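MlnD (Bacillus methylotrophicus, PDB 5IL5) probably dehydrates beta-hydroxyacyl polyketide intermediates through this excised dehydratase domain, one part of a multifunctional trans-AT synthase of the macrolactin pathway. Local coordinates at residues A[97-101]-A[236-240]; A[152-158]-A[253-257]. All blocks are in the same frame, centred on the assembly; numbering follows the deposited sequence.

Contact 1. Residues A[97-101]-A[236-240]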
ATOM      1  N   SER A  97      21.043  -0.616  13.816  1.00 36.36           N
ATOM      2  CA  SER A  97      21.101   0.145  15.059  1.00 37.28           C
ATOM      3  C   SER A  97      19.785  -0.024  15.804  1.00 37.74           C
ATOM      4  O   SER A  97      18.724   0.301  15.267  1.00 37.81           O
ATOM      5  CB  SER A  97      21.373   1.623  14.776  1.00 37.87           C
ATOM      6  OG  SER A  97      21.460   2.351  15.982  1.00 38.86           O
ATOM      7  N   PHE A  98      19.851  -0.529  17.032  1.00 38.15           N
ATOM      8  CA  PHE A  98      18.672  -0.716  17.870  1.00 38.79           C
ATOM      9  C   PHE A  98      18.687   0.326  18.981  1.00 40.02           C
ATOM     10  O   PHE A  98      19.628   0.374  19.779  1.00 40.37           O
ATOM     11  CB  PHE A  98      18.625  -2.134  18.436  1.00 38.48           C
ATOM     12  CG  PHE A  98      18.446  -3.193  17.381  1.00 37.41           C
ATOM     13  CD1 PHE A  98      19.522  -3.644  16.629  1.00 36.58           C
ATOM     14  CD2 PHE A  98      17.192  -3.720  17.121  1.00 37.35           C
ATOM     15  CE1 PHE A  98      19.347  -4.612  15.656  1.00 35.73           C
ATOM     16  CE2 PHE A  98      17.018  -4.685  16.151  1.00 36.47           C
ATOM     17  CZ  PHE A  98      18.096  -5.128  15.419  1.00 35.67           C
ATOM     18  N   ARG A  99      17.642   1.150  19.031  1.00 40.75           N
ATOM     19  CA  ARG A  99      17.593   2.296  19.928  1.00 42.03           C
ATOM     20  C   ARG A  99      16.541   2.203  21.022  1.00 43.12           C
ATOM     21  O   ARG A  99      16.764   2.727  22.114  1.00 44.23           O
ATOM     22  CB  ARG A  99      17.355   3.573  19.117  1.00 42.26           C
ATOM     23  CG  ARG A  99      18.594   4.025  18.378  1.00 41.71           C
ATOM     24  CD  ARG A  99      18.301   5.108  17.372  1.00 41.80           C
ATOM     25  NE  ARG A  99      17.556   6.226  17.939  1.00 43.06           N
ATOM     26  CZ  ARG A  99      17.386   7.385  17.316  1.00 43.46           C
ATOM     27  NH1 ARG A  99      17.917   7.582  16.115  1.00 42.72           N
ATOM     28  NH2 ARG A  99      16.686   8.346  17.894  1.00 44.70           N
ATOM     29  N   GLU A 100      15.402   1.576  20.760  1.00 44.91           N
ATOM     30  CA  GLU A 100      14.357   1.452  21.764  1.00 46.06           C
ATOM     31  C   GLU A 100      13.711   0.078  21.656  1.00 45.50           C
ATOM     32  O   GLU A 100      13.613  -0.480  20.555  1.00 44.37           O
ATOM     33  CB  GLU A 100      13.273   2.534  21.612  1.00 47.03           C
ATOM     34  CG  GLU A 100      13.741   3.951  21.936  1.00 47.94           C
ATOM     35  CD  GLU A 100      14.119   4.142  23.401  1.00 49.20           C
ATOM     36  OE1 GLU A 100      13.673   3.326  24.246  1.00 49.68           O
ATOM     37  OE2 GLU A 100      14.858   5.110  23.702  1.00 49.78           O
ATOM     38  N   PRO A 101      13.279  -0.496  22.777  1.00 44.41           N
ATOM     39  CA  PRO A 101      12.499  -1.734  22.723  1.00 44.11           C
ATOM     40  C   PRO A 101      11.048  -1.478  22.351  1.00 44.67           C
ATOM     41  O   PRO A 101      10.477  -0.423  22.636  1.00 45.77           O
ATOM     42  CB  PRO A 101      12.606  -2.279  24.150  1.00 45.07           C
ATOM     43  CG  PRO A 101      12.782  -1.068  24.986  1.00 46.38           C
ATOM     44  CD  PRO A 101      13.601  -0.115  24.163  1.00 45.70           C
ATOM     45  N   LEU A 236      20.083  -5.333  24.958  1.00 43.18           N
ATOM     46  CA  LEU A 236      19.675  -4.533  23.812  1.00 43.08           C
ATOM     47  C   LEU A 236      20.873  -4.466  22.873  1.00 40.73           C
ATOM     48  O   LEU A 236      21.914  -3.915  23.255  1.00 41.79           O
ATOM     49  CB  LEU A 236      19.239  -3.127  24.223  1.00 46.57           C
ATOM     50  CG  LEU A 236      18.929  -2.198  23.045  1.00 48.51           C
ATOM     51  CD1 LEU A 236      17.646  -1.444  23.330  1.00 50.26           C
ATOM     52  CD2 LEU A 236      20.071  -1.226  22.765  1.00 49.90           C
ATOM     53  N   PRO A 237      20.792  -5.004  21.654  1.00 44.20           N
ATOM     54  CA  PRO A 237      21.971  -4.959  20.780  1.00 44.37           C
ATOM     55  C   PRO A 237      22.054  -3.631  20.054  1.00 44.80           C
ATOM     56  O   PRO A 237      21.417  -3.426  19.017  1.00 44.20           O
ATOM     57  CB  PRO A 237      21.760  -6.143  19.824  1.00 43.33           C
ATOM     58  CG  PRO A 237      20.326  -6.580  19.997  1.00 42.59           C
ATOM     59  CD  PRO A 237      19.664  -5.708  21.018  1.00 43.14           C
ATOM     60  N   GLU A 238      22.874  -2.732  20.600  1.00 44.79           N
ATOM     61  CA  GLU A 238      22.935  -1.361  20.107  1.00 45.48           C
ATOM     62  C   GLU A 238      23.316  -1.314  18.633  1.00 45.16           C
ATOM     63  O   GLU A 238      22.749  -0.526  17.868  1.00 45.09           O
ATOM     64  CB  GLU A 238      23.919  -0.555  20.961  1.00 47.12           C
ATOM     65  CG  GLU A 238      23.789   0.965  20.849  1.00 48.13           C
ATOM     66  CD  GLU A 238      24.437   1.697  22.015  1.00 49.90           C
ATOM     67  OE1 GLU A 238      25.298   1.098  22.703  1.00 50.54           O
ATOM     68  OE2 GLU A 238      24.078   2.872  22.243  1.00 50.82           O
ATOM     69  N   ASN A 239      24.268  -2.148  18.213  1.00 38.62           N
ATOM     70  CA  ASN A 239      24.743  -2.139  16.837  1.00 38.61           C
ATOM     71  C   ASN A 239      24.978  -3.555  16.332  1.00 37.90           C
ATOM     72  O   ASN A 239      25.336  -4.453  17.094  1.00 37.87           O
ATOM     73  CB  ASN A 239      26.041  -1.354  16.700  1.00 40.12           C
ATOM     74  CG  ASN A 239      25.834   0.137  16.815  1.00 40.98           C
ATOM     75  OD1 ASN A 239      25.916   0.701  17.900  1.00 41.78           O
ATOM     76  ND2 ASN A 239      25.563   0.786  15.690  1.00 40.98           N
ATOM     77  N   ILE A 240      24.737  -3.747  15.036  1.00 37.48           N
ATOM     78  CA  ILE A 240      25.104  -4.975  14.338  1.00 37.17           C
ATOM     79  C   ILE A 240      25.636  -4.578  12.966  1.00 37.82           C
ATOM     80  O   ILE A 240      24.932  -3.921  12.191  1.00 37.66           O
ATOM     81  CB  ILE A 240      23.926  -5.953  14.205  1.00 35.96           C
ATOM     82  CG1 ILE A 240      23.307  -6.171  15.591  1.00 35.51           C
ATOM     83  CG2 ILE A 240      24.406  -7.269  13.597  1.00 35.89           C
ATOM     84  CD1 ILE A 240      22.280  -7.281  15.683  1.00 34.56           C
TER

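Contact 2. Residues A[152-158]-A[253-257]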
ATOM      1  N   ILE A 152      31.106 -24.022   9.478  1.00 41.14           N
ATOM      2  CA  ILE A 152      31.609 -24.194  10.829  1.00 40.57           C
ATOM      3  C   ILE A 152      31.820 -25.679  11.025  1.00 40.93           C
ATOM      4  O   ILE A 152      30.902 -26.480  10.806  1.00 40.15           O
ATOM      5  CB  ILE A 152      30.642 -23.628  11.882  1.00 39.42           C
ATOM      6  CG1 ILE A 152      30.335 -22.158  11.582  1.00 39.00           C
ATOM      7  CG2 ILE A 152      31.215 -23.834  13.285  1.00 40.21           C
ATOM      8  CD1 ILE A 152      31.535 -21.241  11.730  1.00 40.37           C
ATOM      9  N   HIS A 153      33.025 -26.050  11.422  1.00 49.35           N
ATOM     10  CA  HIS A 153      33.322 -27.444  11.694  1.00 48.85           C
ATOM     11  C   HIS A 153      32.696 -27.762  13.044  1.00 45.49           C
ATOM     12  O   HIS A 153      33.138 -27.253  14.080  1.00 44.97           O
ATOM     13  CB  HIS A 153      34.833 -27.655  11.664  1.00 51.49           C
ATOM     14  CG  HIS A 153      35.249 -29.053  11.331  1.00 52.29           C
ATOM     15  ND1 HIS A 153      36.323 -29.677  11.930  1.00 52.74           N
ATOM     16  CD2 HIS A 153      34.735 -29.950  10.456  1.00 52.78           C
ATOM     17  CE1 HIS A 153      36.455 -30.895  11.435  1.00 53.30           C
ATOM     18  NE2 HIS A 153      35.499 -31.087  10.544  1.00 53.40           N
ATOM     19  N   LEU A 154      31.656 -28.594  13.036  1.00 41.37           N
ATOM     20  CA  LEU A 154      30.872 -28.832  14.238  1.00 41.06           C
ATOM     21  C   LEU A 154      31.460 -29.906  15.135  1.00 42.26           C
ATOM     22  O   LEU A 154      31.102 -29.961  16.317  1.00 42.67           O
ATOM     23  CB  LEU A 154      29.440 -29.245  13.883  1.00 40.01           C
ATOM     24  CG  LEU A 154      28.564 -28.280  13.080  1.00 38.90           C
ATOM     25  CD1 LEU A 154      27.185 -28.871  12.860  1.00 38.38           C
ATOM     26  CD2 LEU A 154      28.457 -26.933  13.775  1.00 38.56           C
ATOM     27  N   GLU A 155      32.356 -30.742  14.614  1.00 66.07           N
ATOM     28  CA  GLU A 155      32.804 -31.936  15.330  1.00 68.08           C
ATOM     29  C   GLU A 155      33.267 -31.648  16.754  1.00 68.28           C
ATOM     30  O   GLU A 155      32.845 -32.371  17.671  1.00 68.70           O
ATOM     31  CB  GLU A 155      33.902 -32.628  14.506  1.00 70.41           C
ATOM     32  CG  GLU A 155      33.449 -33.277  13.175  1.00 70.81           C
ATOM     33  CD  GLU A 155      31.980 -33.637  13.120  1.00 69.51           C
ATOM     34  OE1 GLU A 155      31.527 -34.437  13.968  1.00 69.97           O
ATOM     35  OE2 GLU A 155      31.289 -33.118  12.215  1.00 68.15           O
ATOM     36  N   PRO A 156      34.112 -30.647  17.019  1.00 70.81           N
ATOM     37  CA  PRO A 156      34.583 -30.445  18.400  1.00 71.28           C
ATOM     38  C   PRO A 156      33.469 -30.310  19.420  1.00 69.73           C
ATOM     39  O   PRO A 156      33.626 -30.749  20.566  1.00 70.64           O
ATOM     40  CB  PRO A 156      35.384 -29.140  18.303  1.00 70.79           C
ATOM     41  CG  PRO A 156      35.841 -29.064  16.903  1.00 71.22           C
ATOM     42  CD  PRO A 156      34.931 -29.900  16.046  1.00 70.95           C
ATOM     43  N   PHE A 157      32.343 -29.710  19.041  1.00 64.83           N
ATOM     44  CA  PHE A 157      31.247 -29.513  19.981  1.00 63.34           C
ATOM     45  C   PHE A 157      30.400 -30.771  20.121  1.00 63.85           C
ATOM     46  O   PHE A 157      29.770 -30.982  21.166  1.00 63.49           O
ATOM     47  CB  PHE A 157      30.396 -28.324  19.528  1.00 60.96           C
ATOM     48  CG  PHE A 157      31.175 -27.044  19.413  1.00 60.46           C
ATOM     49  CD1 PHE A 157      31.883 -26.757  18.257  1.00 60.91           C
ATOM     50  CD2 PHE A 157      31.218 -26.139  20.460  1.00 59.67           C
ATOM     51  CE1 PHE A 157      32.609 -25.595  18.145  1.00 60.57           C
ATOM     52  CE2 PHE A 157      31.946 -24.971  20.351  1.00 59.35           C
ATOM     53  CZ  PHE A 157      32.641 -24.701  19.192  1.00 59.80           C
ATOM     54  N   LEU A 158      30.390 -31.620  19.092  1.00 65.59           N
ATOM     55  CA  LEU A 158      29.537 -32.802  19.092  1.00 69.69           C
ATOM     56  C   LEU A 158      30.091 -33.888  20.007  1.00 73.15           C
ATOM     57  O   LEU A 158      29.322 -34.695  20.542  1.00 73.51           O
ATOM     58  CB  LEU A 158      29.377 -33.323  17.659  1.00 72.80           C
ATOM     59  CG  LEU A 158      28.968 -32.259  16.624  1.00 72.93           C
ATOM     60  CD1 LEU A 158      29.161 -32.725  15.184  1.00 75.32           C
ATOM     61  CD2 LEU A 158      27.535 -31.815  16.822  1.00 71.00           C
ATOM     62  N   VAL A 253      19.445 -25.803  12.126  1.00 37.81           N
ATOM     63  CA  VAL A 253      19.613 -26.866  13.111  1.00 38.17           C
ATOM     64  C   VAL A 253      20.462 -26.374  14.275  1.00 37.61           C
ATOM     65  O   VAL A 253      20.219 -26.740  15.430  1.00 37.48           O
ATOM     66  CB  VAL A 253      20.258 -28.108  12.468  1.00 39.54           C
ATOM     67  CG1 VAL A 253      20.401 -29.236  13.485  1.00 40.06           C
ATOM     68  CG2 VAL A 253      19.451 -28.581  11.273  1.00 40.38           C
ATOM     69  N   TYR A 254      21.463 -25.545  13.985  1.00 25.71           N
ATOM     70  CA  TYR A 254      22.411 -25.098  14.995  1.00 24.41           C
ATOM     71  C   TYR A 254      22.562 -23.586  14.966  1.00 24.15           C
ATOM     72  O   TYR A 254      22.329 -22.936  13.944  1.00 24.95           O
ATOM     73  CB  TYR A 254      23.790 -25.730  14.795  1.00 24.29           C
ATOM     74  CG  TYR A 254      23.837 -27.227  14.958  1.00 24.63           C
ATOM     75  CD1 TYR A 254      23.947 -27.800  16.219  1.00 24.00           C
ATOM     76  CD2 TYR A 254      23.782 -28.066  13.857  1.00 25.83           C
ATOM     77  CE1 TYR A 254      23.999 -29.159  16.373  1.00 24.52           C
ATOM     78  CE2 TYR A 254      23.829 -29.429  14.008  1.00 26.37           C
ATOM     79  CZ  TYR A 254      23.936 -29.971  15.268  1.00 25.69           C
ATOM     80  OH  TYR A 254      23.986 -31.334  15.419  1.00 26.44           O
ATOM     81  N   VAL A 255      22.985 -23.039  16.105  1.00 23.27           N
ATOM     82  CA  VAL A 255      23.391 -21.645  16.223  1.00 23.15           C
ATOM     83  C   VAL A 255      24.763 -21.600  16.894  1.00 22.68           C
ATOM     84  O   VAL A 255      24.934 -22.119  18.004  1.00 22.18           O
ATOM     85  CB  VAL A 255      22.355 -20.824  17.013  1.00 23.10           C
ATOM     86  CG1 VAL A 255      22.885 -19.433  17.351  1.00 23.11           C
ATOM     87  CG2 VAL A 255      21.037 -20.730  16.235  1.00 24.02           C
ATOM     88  N   TYR A 256      25.735 -20.978  16.229  1.00 25.24           N
ATOM     89  CA  TYR A 256      27.106 -20.868  16.726  1.00 25.29           C
ATOM     90  C   TYR A 256      27.475 -19.401  16.917  1.00 25.72           C
ATOM     91  O   TYR A 256      27.225 -18.581  16.030  1.00 26.33           O
ATOM     92  CB  TYR A 256      28.090 -21.528  15.756  1.00 25.97           C
ATOM     93  CG  TYR A 256      29.542 -21.349  16.136  1.00 26.51           C
ATOM     94  CD1 TYR A 256      30.121 -22.114  17.142  1.00 26.31           C
ATOM     95  CD2 TYR A 256      30.336 -20.415  15.493  1.00 27.54           C
ATOM     96  CE1 TYR A 256      31.446 -21.953  17.490  1.00 27.18           C
ATOM     97  CE2 TYR A 256      31.665 -20.243  15.838  1.00 28.43           C
ATOM     98  CZ  TYR A 256      32.215 -21.017  16.839  1.00 28.28           C
ATOM     99  OH  TYR A 256      33.537 -20.853  17.192  1.00 29.53           O
ATOM    100  N   ALA A 257      28.086 -19.074  18.059  1.00 23.59           N
ATOM    101  CA  ALA A 257      28.440 -17.695  18.386  1.00 24.27           C
ATOM    102  C   ALA A 257      29.822 -17.635  19.029  1.00 25.02           C
ATOM    103  O   ALA A 257      30.227 -18.568  19.725  1.00 24.77           O
ATOM    104  CB  ALA A 257      27.389 -17.081  19.325  1.00 23.93           C
TER

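Contact 1. Residues A[97-101]-A[236-240]
Phe-98 and Glu-238 are tied by the backbone hydrogen bond that joins the two segments. The donor Phe-98 N stands 3.0 Å from Glu-238 O, with an N-H...O angle of 156°, a strand-to-strand bond. The same oxygen also receives a CA-H...O contact from Ser-97 CA at 3.3 Å, so two neighbouring residues of segment 97-101 converge on one carbonyl.

The pairing is antiparallel, the end-to-end directions of the segments lying 158° apart. Ser-97 and Asn-239 form a non-hydrogen-bonded bridge with their CA atoms 4.7 Å apart, and both side chains lie on one face of the sheet.

Apolar contact is concentrated on Phe-98. With CG anti to its own carbonyl carbon (chi1 -65°), the ring reaches past the Pro-237 carbonyl, its CE1 arriving 4.0 Å from Ile-240 CD1. Leu-72 touches both Phe-98 and Ile-240, and Leu-285 of strand 278-286 packs on Pro-237 and Ile-240. At the start of segment 236-240, Leu-236 adds a second apolar pair, its CD1 facing Pro-101 CD at 4.3 Å, and Phe-71 touches both residues.

Of a different kind is the approach of the other Leu-236 methyl, CD2, which rests on a backbone oxygen, 3.4 Å from Phe-98 O.

Glu-238 and Asn-239 both face Val-286 on the next strand, a classic beta bulge at the start of strand 239-245. Strand 92-98 belongs to the predicted N-terminal hotdog region and strand 239-245 to the C-terminal one; their edge-to-edge antiparallel pairing is consistent with the junction between the two halves of the double hotdog fold of polyketide synthase dehydratases.

Contact 2. Residues A[152-158]-A[253-257]
Tyr-256 meets Ile-152 and Phe-157 with different parts of its ring, and can be followed outward from the strand. Its CB leaves the backbone toward segment 152-158, with CG anti to the backbone N (chi1 175°). At the root of the ring, CG lies 4.1 Å from Ile-152 CG2. This methyl sits over the centre of one ring face, 4.2 Å from the centroid and 12° off the normal, which meets the geometry of a CH-pi contact. On one flank of the ring, CD2 also touches the other branch of Ile-152, through CD1 at 4.0 Å. On the other flank, CE1 meets Phe-157 CZ at 3.4 Å; CZ lies near the plane of the tyrosine ring, at its edge. The two rings are inclined at 74° and their centroids are 5.6 Å apart, an oblique pair. At the tip, OH leaves the contact and hydrogen-bonds to OE1 of Glu-258, two residues along the same strand.

Strand 254-258 belongs to the predicted C-terminal hotdog region. Its other side chains, Val-255 and Ala-257, touch helix 215-229, the long helix that a hotdog sheet wraps around, so Tyr-254 and Tyr-256 present the opposite face of the sheet to segment 152-158, which lies largely between the two predicted hotdog regions. Leu-199 and Leu-272 on the flanking strands add to this outer layer.

Tyr-254 receives Leu-154 and Leu-158. Leu-154 CD1 approaches its CE2 obliquely at 3.6 Å, and Leu-158 CD2 crosses near the phenol end, 3.8 Å from Tyr-254 OH. Backbone bonds, among them Phe-157 N to Leu-154 O, tie Leu-154 to the residues after it, while Phe-157 itself also takes a cation-pi contact from Arg-194.

How the contacts relate
Contact 1 and contact 2 lie 27 Å apart between centres and about 12 Å between nearest atoms, without touching. Strands 239-245 and 254-258 follow each other in the chain, so each contact involves one of two consecutive strands. Contact 1 is the more central, its centre about 11 Å from the centre of the chain, against about 19 Å for contact 2. It pairs neighbouring strand edges of the two predicted hotdog regions, by one backbone hydrogen bond together with packing of the buried Phe-98. Contact 2 works across a sheet face, by side chains alone, with no hydrogen bond between its segments. Both are partly buried; exposed residues take part in contact 1, none in contact 2.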